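Local coordinates for PLP-Dependent L-Arginine Hydroxylase MppP (Streptomyces wadayamensis, PDB 6C9B), which uses pyridoxal 5'-phosphate to oxidise L-arginine, acting as an oxidase rather than an oxygenase, and yields 4-hydroxy-2-ketoarginine and 2-ketoarginine, at residues V92-L97 with V214-T219. Residues are numbered along the deposited sequence; the frame is centred on the assembly and turned at random.
Sequences VSMEIL and VVIEDT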
loop_
_atom_site.group_PDB
_atom_site.type_symbol
_atom_site.label_atom_id
_atom_site.label_comp_id
_atom_site.label_asym_id
_atom_site.label_seq_id
_atom_site.Cartn_x
_atom_site.Cartn_y
_atom_site.Cartn_z
ATOM N N VAL B 92 -2.777 3.479 3.732
ATOM C CA VAL B 92 -3.514 3.332 2.472
ATOM C C VAL B 92 -5.013 3.524 2.710
ATOM O O VAL B 92 -5.694 4.210 1.931
ATOM C CB VAL B 92 -3.195 1.972 1.825
ATOM C CG1 VAL B 92 -4.153 1.655 0.670
ATOM C CG2 VAL B 92 -1.765 1.941 1.315
ATOM N N SER B 93 -5.541 2.976 3.805
ATOM C CA SER B 93 -6.935 3.259 4.168
ATOM C C SER B 93 -7.144 4.760 4.310
ATOM O O SER B 93 -8.165 5.316 3.865
ATOM C CB SER B 93 -7.301 2.584 5.493
ATOM O OG SER B 93 -7.090 1.183 5.467
ATOM N N MET B 94 -6.201 5.432 4.971
ATOM C CA MET B 94 -6.323 6.867 5.211
ATOM C C MET B 94 -6.257 7.660 3.902
ATOM O O MET B 94 -6.952 8.665 3.747
ATOM C CB MET B 94 -5.228 7.310 6.193
ATOM C CG MET B 94 -5.278 8.768 6.558
ATOM S SD MET B 94 -6.695 9.042 7.640
ATOM C CE MET B 94 -7.237 10.618 6.980
ATOM N N GLU B 95 -5.415 7.242 2.955
ATOM C CA GLU B 95 -5.389 7.894 1.652
ATOM C C GLU B 95 -6.739 7.757 0.965
ATOM O O GLU B 95 -7.252 8.717 0.375
ATOM C CB GLU B 95 -4.277 7.307 0.783
ATOM C CG GLU B 95 -4.257 7.800 -0.652
ATOM C CD GLU B 95 -3.795 9.235 -0.861
ATOM O OE1 GLU B 95 -3.512 9.950 0.108
ATOM O OE2 GLU B 95 -3.722 9.665 -2.041
ATOM N N ILE B 96 -7.321 6.566 1.030
ATOM C CA ILE B 96 -8.636 6.337 0.434
ATOM C C ILE B 96 -9.667 7.241 1.093
ATOM O O ILE B 96 -10.476 7.891 0.413
ATOM C CB ILE B 96 -9.006 4.847 0.561
ATOM C CG1 ILE B 96 -8.102 4.001 -0.335
ATOM C CG2 ILE B 96 -10.462 4.618 0.203
ATOM C CD1 ILE B 96 -8.127 2.520 0.007
ATOM N N LEU B 97 -9.654 7.293 2.431
ATOM C CA LEU B 97 -10.626 8.110 3.149
ATOM C C LEU B 97 -10.437 9.582 2.816
ATOM O O LEU B 97 -11.401 10.332 2.650
ATOM C CB LEU B 97 -10.495 7.868 4.654
ATOM C CG LEU B 97 -11.360 8.738 5.576
ATOM C CD1 LEU B 97 -12.838 8.532 5.267
ATOM C CD2 LEU B 97 -11.063 8.446 7.052
ATOM N N VAL B 214 -16.683 6.218 9.976
ATOM C CA VAL B 214 -15.638 5.390 9.388
ATOM C C VAL B 214 -14.677 5.062 10.507
ATOM O O VAL B 214 -14.354 5.931 11.314
ATOM C CB VAL B 214 -14.893 6.123 8.252
ATOM C CG1 VAL B 214 -13.669 5.307 7.798
ATOM C CG2 VAL B 214 -15.795 6.359 7.099
ATOM N N VAL B 215 -14.212 3.814 10.558
ATOM C CA VAL B 215 -13.174 3.420 11.493
ATOM C C VAL B 215 -12.075 2.762 10.691
ATOM O O VAL B 215 -12.356 1.918 9.844
ATOM C CB VAL B 215 -13.670 2.448 12.576
ATOM C CG1 VAL B 215 -12.519 2.103 13.547
ATOM C CG2 VAL B 215 -14.858 3.038 13.332
ATOM N N ILE B 216 -10.832 3.151 10.950
ATOM C CA ILE B 216 -9.694 2.490 10.337
ATOM C C ILE B 216 -8.998 1.707 11.429
ATOM O O ILE B 216 -8.309 2.274 12.278
ATOM C CB ILE B 216 -8.725 3.471 9.670
ATOM C CG1 ILE B 216 -9.445 4.243 8.568
ATOM C CG2 ILE B 216 -7.576 2.692 9.052
ATOM C CD1 ILE B 216 -8.596 5.354 7.907
ATOM N N GLU B 217 -9.177 0.399 11.402
ATOM C CA GLU B 217 -8.409 -0.464 12.275
ATOM C C GLU B 217 -7.069 -0.763 11.618
ATOM O O GLU B 217 -6.882 -0.596 10.409
ATOM C CB GLU B 217 -9.160 -1.767 12.542
ATOM C CG GLU B 217 -10.597 -1.638 13.017
ATOM C CD GLU B 217 -10.763 -1.457 14.520
ATOM O OE1 GLU B 217 -11.924 -1.253 14.948
ATOM O OE2 GLU B 217 -9.767 -1.507 15.269
ATOM N N ASP B 218 -6.116 -1.206 12.421
ATOM C CA ASP B 218 -4.789 -1.514 11.904
ATOM C C ASP B 218 -4.281 -2.703 12.686
ATOM O O ASP B 218 -4.322 -2.674 13.916
ATOM C CB ASP B 218 -3.847 -0.302 12.075
ATOM C CG ASP B 218 -2.386 -0.585 11.700
ATOM O OD1 ASP B 218 -2.130 -1.479 10.878
ATOM O OD2 ASP B 218 -1.472 0.122 12.209
ATOM N N THR B 219 -3.790 -3.728 11.997
ATOM C CA THR B 219 -3.187 -4.840 12.716
ATOM C C THR B 219 -1.690 -4.656 12.910
ATOM O O THR B 219 -1.079 -5.431 13.666
ATOM C CB THR B 219 -3.408 -6.170 11.981
ATOM O OG1 THR B 219 -2.605 -6.190 10.796
ATOM C CG2 THR B 219 -4.831 -6.380 11.627
#
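Ile216 pushes its side chain from strand 212-218 against helix 90-101, where Ser93, Met94 and Leu97 receive it. Apolar contacts carry the whole interface. The two branches of Ile216 divide the work: CG2, anti to the backbone N, lies against Ser93 CB at 3.6 Å, while CG1, anti to the carbonyl carbon (chi1 -60°), sends CD1 on to the helix backbone, 3.8 Å from Met94 N. Leu97 CD2 packs on Ile216 CD1 at 4.0 Å. Met94 SD lies 4.2 Å from Ile216 CD1, the bent methionine chain crossing the isoleucine at about a right angle. Leu97, one turn on from Ser93, also meets Val214 tip to tip, Leu97 CD1 to Val214 CG2 at 4.1 Å.

Among the polar groups, Ser93 OG turns back to bond Ser89 O, which leaves CB as its nearest atom to Ile216. Glu95, pointing away from the strand, reaches the dimer interface and pairs with Arg99 of the second subunit.

Met94 continues the apolar layer onto Ile118, Leu121 and Leu122 of helix 116-124, and Leu233 of the neighbouring strand 231-235 touches Val214 and Ile216. The axes of helix segment 92-97 and strand segment 214-218 run nearly antiparallel (163°), 9.4 Å apart at closest approach. This is helix-on-sheet packing in the large domain of a fold-type I PLP enzyme, in which strand 212-218 of the mixed seven-stranded sheet runs on, through a short loop, to Lys221, the cofactor-bearing lysine.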